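Local coordinates for protein putative adenosine kinase (PDB 3VAS) that probably phosphorylates adenosine to AMP with ATP as a ribokinase-family (pfkB) adenosine kinase, and binds adenosine, at residues Asn86-Ile91 with Val181-Gly186; Lys277-Ile282 with Ala324-Asp329. All coordinates share one frame; numbering follows the deposited sequence.

Interaction 1: residues Asn86-Ile91 with Val181-Gly186; sequences NTVKMI and VYYIAG
Thr87, on helix 83-95, meets Tyr183, on strand 181-185, where a helix packs against the central sheet of the ribokinase fold, a Rossmann-like alpha/beta core. The main apolar element is a CH-pi contact. Methyl CG2 of Thr87 sits over one face of the phenol, 3.5 Å from the centroid of the Tyr183 ring and 12° off its normal, so the methyl lies almost over the ring centre. The threonine and tyrosine side chains cross at about a right angle. With CG of Tyr183 anti to the backbone N (chi1 -178°), the ring stretches from the strand to the helix. Val88 adds a looser apolar touch, its CG2 lying 4.3 Å from Tyr183 CB.

The polar contacts run alongside this packing. Thr87 OG1 bonds to the backbone O of Asp320, and Tyr183 OH pairs with Asn213 ND2 on the adjoining strand 209-213, so both hydroxyls have partners within the protein. Next door on the helix, Asn86 belongs to the nucleoside pocket, its ND2 reaching Asp320 OD2 and O3' of the bound adenosine; the side chain of Thr87 lies about 8 Å from the adenosine. One water bridges the two hydroxyls: it donates to Thr87 OG1 at 2.9 Å and, in the plane of the phenol at the ring's edge, lies 2.6 Å from Tyr183 OH.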
loop_
_atom_site.group_PDB
_atom_site.type_symbol
_atom_site.label_atom_id
_atom_site.label_comp_id
_atom_site.label_asym_id
_atom_site.label_seq_id
_atom_site.Cartn_x
_atom_site.Cartn_y
_atom_site.Cartn_z
ATOM N N ASN A 86 5.426 2.720 -2.548
ATOM C CA ASN A 86 5.644 3.638 -1.430
ATOM C C ASN A 86 6.178 2.899 -0.197
ATOM O O ASN A 86 7.187 3.291 0.394
ATOM C CB ASN A 86 4.350 4.370 -1.046
ATOM C CG ASN A 86 3.946 5.451 -2.043
ATOM O OD1 ASN A 86 4.723 5.851 -2.912
ATOM N ND2 ASN A 86 2.719 5.947 -1.896
ATOM N N THR A 87 5.495 1.818 0.168
ATOM C CA THR A 87 5.843 1.033 1.347
ATOM C C THR A 87 7.212 0.372 1.222
ATOM O O THR A 87 8.050 0.479 2.119
ATOM C CB THR A 87 4.766 -0.040 1.621
ATOM O OG1 THR A 87 3.545 0.604 2.002
ATOM C CG2 THR A 87 5.198 -0.981 2.736
ATOM N N VAL A 88 7.443 -0.302 0.101
ATOM C CA VAL A 88 8.684 -1.040 -0.093
ATOM C C VAL A 88 9.910 -0.130 -0.177
ATOM O O VAL A 88 10.956 -0.435 0.391
ATOM C CB VAL A 88 8.590 -1.953 -1.327
ATOM C CG1 VAL A 88 9.962 -2.515 -1.700
ATOM C CG2 VAL A 88 7.596 -3.067 -1.060
ATOM N N LYS A 89 9.785 1.000 -0.862
ATOM C CA LYS A 89 10.931 1.890 -0.974
ATOM C C LYS A 89 11.225 2.603 0.346
ATOM O O LYS A 89 12.371 2.949 0.624
ATOM C CB LYS A 89 10.782 2.872 -2.142
ATOM C CG LYS A 89 9.778 3.993 -1.948
ATOM C CD LYS A 89 9.637 4.790 -3.250
ATOM C CE LYS A 89 8.875 6.089 -3.036
ATOM N NZ LYS A 89 8.752 6.874 -4.297
ATOM N N MET A 90 10.205 2.804 1.173
ATOM C CA MET A 90 10.455 3.389 2.488
ATOM C C MET A 90 11.077 2.363 3.436
ATOM O O MET A 90 11.918 2.718 4.262
ATOM C CB MET A 90 9.203 4.015 3.105
ATOM C CG MET A 90 9.498 4.762 4.407
ATOM S SD MET A 90 8.096 5.707 5.038
ATOM C CE MET A 90 8.866 6.653 6.355
ATOM N N ILE A 91 10.677 1.098 3.319
ATOM C CA ILE A 91 11.347 0.035 4.070
ATOM C C ILE A 91 12.838 0.068 3.738
ATOM O O ILE A 91 13.691 -0.010 4.621
ATOM C CB ILE A 91 10.799 -1.359 3.723
ATOM C CG1 ILE A 91 9.344 -1.499 4.171
ATOM C CG2 ILE A 91 11.652 -2.452 4.370
ATOM C CD1 ILE A 91 8.728 -2.838 3.817
ATOM N N VAL A 181 10.443 -11.981 3.079
ATOM C CA VAL A 181 9.325 -11.111 3.433
ATOM C C VAL A 181 8.689 -10.518 2.180
ATOM O O VAL A 181 9.390 -10.023 1.297
ATOM C CB VAL A 181 9.789 -9.953 4.342
ATOM C CG1 VAL A 181 8.634 -8.999 4.634
ATOM C CG2 VAL A 181 10.391 -10.495 5.637
ATOM N N TYR A 182 7.362 -10.571 2.102
ATOM C CA TYR A 182 6.643 -9.962 0.987
ATOM C C TYR A 182 5.660 -8.901 1.463
ATOM O O TYR A 182 5.035 -9.039 2.517
ATOM C CB TYR A 182 5.902 -11.021 0.169
ATOM C CG TYR A 182 6.773 -12.179 -0.251
ATOM C CD1 TYR A 182 7.599 -12.083 -1.363
ATOM C CD2 TYR A 182 6.777 -13.363 0.468
ATOM C CE1 TYR A 182 8.401 -13.139 -1.748
ATOM C CE2 TYR A 182 7.580 -14.422 0.093
ATOM C CZ TYR A 182 8.388 -14.306 -1.016
ATOM O OH TYR A 182 9.187 -15.362 -1.393
ATOM N N TYR A 183 5.548 -7.828 0.688
ATOM C CA TYR A 183 4.497 -6.850 0.894
ATOM C C TYR A 183 3.764 -6.611 -0.419
ATOM O O TYR A 183 4.362 -6.139 -1.386
ATOM C CB TYR A 183 5.052 -5.522 1.421
ATOM C CG TYR A 183 3.961 -4.508 1.697
ATOM C CD1 TYR A 183 3.252 -4.525 2.898
ATOM C CD2 TYR A 183 3.617 -3.549 0.749
ATOM C CE1 TYR A 183 2.240 -3.607 3.152
ATOM C CE2 TYR A 183 2.605 -2.631 0.990
ATOM C CZ TYR A 183 1.923 -2.661 2.192
ATOM O OH TYR A 183 0.927 -1.741 2.432
ATOM N N ILE A 184 2.480 -6.952 -0.457
ATOM C CA ILE A 184 1.642 -6.624 -1.604
ATOM C C ILE A 184 0.326 -5.995 -1.147
ATOM O O ILE A 184 -0.402 -6.568 -0.332
ATOM C CB ILE A 184 1.324 -7.857 -2.476
ATOM C CG1 ILE A 184 2.589 -8.659 -2.790
ATOM C CG2 ILE A 184 0.639 -7.428 -3.770
ATOM C CD1 ILE A 184 2.315 -9.923 -3.585
ATOM N N ALA A 185 0.032 -4.807 -1.666
ATOM C CA ALA A 185 -1.219 -4.121 -1.357
ATOM C C ALA A 185 -2.397 -4.764 -2.086
ATOM O O ALA A 185 -2.227 -5.379 -3.144
ATOM C CB ALA A 185 -1.123 -2.640 -1.716
ATOM N N GLY A 186 -3.588 -4.610 -1.514
ATOM C CA GLY A 186 -4.800 -5.130 -2.117
ATOM C C GLY A 186 -5.045 -4.578 -3.509
ATOM O O GLY A 186 -5.689 -5.227 -4.329
HETATM O O HOH W 1 0.802 0.419 0.935
#

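Interaction 2: residues Lys277-Ile282 with Ala324-Asp329; sequences KRLVII and AGFIAD
Phe326, on helix 318-330, meets Leu279 and Ile281, two residues apart on strand 279-284. The tight part of the contact is the outer end of the phenyl ring. Ile281 brings its terminal methyl over one face: CD1 stands 3.8 Å from the centroid of the Phe326 ring, 15° off the normal and shifted toward the rim, where CE1 of Phe326 is 3.7 Å from that methyl. An extended chain (chi2 176°) carries CD1 this far from the strand. Leu279 comes from the direction opposite to the phenylalanine and ends on its far carbon, with CD2 of Leu279 3.7 Å from CZ of Phe326. CG of Phe326 lies anti to the backbone N (chi1 -177°), which sends the ring out from the helix to span the gap.

Beyond these three side chains the two segments do not touch. Even the nearest alpha carbons, those of Ile281 and Phe326, are 10.1 Å apart, and about 104 Å² is buried in all. Helix 336-351 fills in beside them, with Ser339 and Ala343 against Phe326 and Met336 against Leu279. All three touching residues are buried; exposure appears only at the segment ends, at Lys277 and, in part, Asp329 with its salt bridge to Arg332. Aliphatic residues on a strand receiving an aromatic side chain from a covering helix make the helix-on-sheet layer of the ribokinase-type alpha/beta fold.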
loop_
_atom_site.group_PDB
_atom_site.type_symbol
_atom_site.label_atom_id
_atom_site.label_comp_id
_atom_site.label_asym_id
_atom_site.label_seq_id
_atom_site.Cartn_x
_atom_site.Cartn_y
_atom_site.Cartn_z
ATOM N N LYS A 277 -0.163 -18.345 13.367
ATOM C CA LYS A 277 -0.502 -17.024 13.882
ATOM C C LYS A 277 -0.596 -15.968 12.775
ATOM O O LYS A 277 0.339 -15.793 11.990
ATOM C CB LYS A 277 0.532 -16.600 14.928
ATOM C CG LYS A 277 0.541 -15.121 15.257
ATOM C CD LYS A 277 1.530 -14.823 16.382
ATOM C CE LYS A 277 1.663 -13.329 16.625
ATOM N NZ LYS A 277 2.445 -13.029 17.856
ATOM N N ARG A 278 -1.728 -15.273 12.707
ATOM C CA ARG A 278 -1.848 -14.119 11.822
ATOM C C ARG A 278 -2.071 -12.850 12.626
ATOM O O ARG A 278 -2.908 -12.820 13.521
ATOM C CB ARG A 278 -2.981 -14.281 10.805
ATOM C CG ARG A 278 -3.183 -13.021 9.957
ATOM C CD ARG A 278 -4.014 -13.278 8.710
ATOM N NE ARG A 278 -5.257 -13.945 9.035
ATOM C CZ ARG A 278 -5.559 -15.187 8.683
ATOM N NH1 ARG A 278 -4.713 -15.912 7.966
ATOM N NH2 ARG A 278 -6.720 -15.694 9.053
ATOM N N LEU A 279 -1.322 -11.805 12.291
ATOM C CA LEU A 279 -1.418 -10.526 12.978
ATOM C C LEU A 279 -2.264 -9.542 12.173
ATOM O O LEU A 279 -2.077 -9.396 10.967
ATOM C CB LEU A 279 -0.014 -9.957 13.209
ATOM C CG LEU A 279 0.073 -8.614 13.931
ATOM C CD1 LEU A 279 -0.484 -8.743 15.339
ATOM C CD2 LEU A 279 1.508 -8.100 13.954
ATOM N N VAL A 280 -3.200 -8.873 12.839
ATOM C CA VAL A 280 -4.053 -7.893 12.174
ATOM C C VAL A 280 -3.917 -6.531 12.851
ATOM O O VAL A 280 -3.988 -6.426 14.075
ATOM C CB VAL A 280 -5.532 -8.345 12.169
ATOM C CG1 VAL A 280 -6.401 -7.346 11.418
ATOM C CG2 VAL A 280 -5.657 -9.736 11.550
ATOM N N ILE A 281 -3.701 -5.492 12.049
ATOM C CA ILE A 281 -3.515 -4.143 12.572
ATOM C C ILE A 281 -4.442 -3.187 11.838
ATOM O O ILE A 281 -4.343 -3.027 10.624
ATOM C CB ILE A 281 -2.058 -3.661 12.395
ATOM C CG1 ILE A 281 -1.086 -4.638 13.061
ATOM C CG2 ILE A 281 -1.883 -2.238 12.927
ATOM C CD1 ILE A 281 0.383 -4.299 12.851
ATOM N N ILE A 282 -5.344 -2.556 12.576
ATOM C CA ILE A 282 -6.296 -1.632 11.983
ATOM C C ILE A 282 -6.055 -0.225 12.506
ATOM O O ILE A 282 -6.276 0.050 13.686
ATOM C CB ILE A 282 -7.753 -2.044 12.301
ATOM C CG1 ILE A 282 -8.016 -3.481 11.843
ATOM C CG2 ILE A 282 -8.747 -1.073 11.663
ATOM C CD1 ILE A 282 -7.774 -3.704 10.365
ATOM N N ALA A 324 5.355 0.408 6.176
ATOM C CA ALA A 324 6.813 0.393 6.045
ATOM C C ALA A 324 7.505 0.463 7.405
ATOM O O ALA A 324 8.389 -0.344 7.707
ATOM C CB ALA A 324 7.281 1.544 5.165
ATOM N N GLY A 325 7.094 1.436 8.215
ATOM C CA GLY A 325 7.677 1.639 9.529
ATOM C C GLY A 325 7.520 0.414 10.410
ATOM O O GLY A 325 8.454 0.028 11.114
ATOM N N PHE A 326 6.347 -0.213 10.364
ATOM C CA PHE A 326 6.122 -1.418 11.155
ATOM C C PHE A 326 7.012 -2.565 10.701
ATOM O O PHE A 326 7.718 -3.164 11.505
ATOM C CB PHE A 326 4.658 -1.878 11.110
ATOM C CG PHE A 326 4.389 -3.085 11.975
ATOM C CD1 PHE A 326 4.070 -2.931 13.318
ATOM C CD2 PHE A 326 4.495 -4.368 11.456
ATOM C CE1 PHE A 326 3.848 -4.039 14.127
ATOM C CE2 PHE A 326 4.271 -5.478 12.253
ATOM C CZ PHE A 326 3.946 -5.313 13.595
ATOM N N ILE A 327 6.953 -2.876 9.410
ATOM C CA ILE A 327 7.653 -4.034 8.862
ATOM C C ILE A 327 9.170 -3.941 9.015
ATOM O O ILE A 327 9.812 -4.910 9.419
ATOM C CB ILE A 327 7.273 -4.259 7.388
ATOM C CG1 ILE A 327 5.786 -4.621 7.284
ATOM C CG2 ILE A 327 8.136 -5.351 6.764
ATOM C CD1 ILE A 327 5.254 -4.583 5.869
ATOM N N ALA A 328 9.730 -2.771 8.708
ATOM C CA ALA A 328 11.174 -2.557 8.779
ATOM C C ALA A 328 11.723 -2.907 10.154
ATOM O O ALA A 328 12.820 -3.456 10.269
ATOM C CB ALA A 328 11.529 -1.114 8.421
ATOM N N ASP A 329 10.956 -2.586 11.191
ATOM C CA ASP A 329 11.373 -2.873 12.562
ATOM C C ASP A 329 11.049 -4.308 12.953
ATOM O O ASP A 329 11.877 -4.997 13.544
ATOM C CB ASP A 329 10.740 -1.888 13.549
ATOM C CG ASP A 329 11.680 -0.749 13.917
ATOM O OD1 ASP A 329 12.483 -0.333 13.055
ATOM O OD2 ASP A 329 11.628 -0.273 15.072
#

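Interaction 1 closes along the chain before interaction 2 opens, and their centres lie 11 Å apart. Strands 181-185 and 279-284 are tied through strands 209-213 and 236-240, each neighbouring pair running parallel, so both contacts pack helices on the same run of strands. Helices 83-95 and 318-330 also lie against each other: Ala324 CB is 3.3 Å from Thr87 O. From the second of these helices, Ile327 CD1 comes within 3.6 Å of Tyr183 CD1. The principle illustrated is that segments distant in sequence pack side by side in one buried interior. Interaction 1 borders the adenosine pocket through Asn86, whereas interaction 2 lies farther from the centre of the chain.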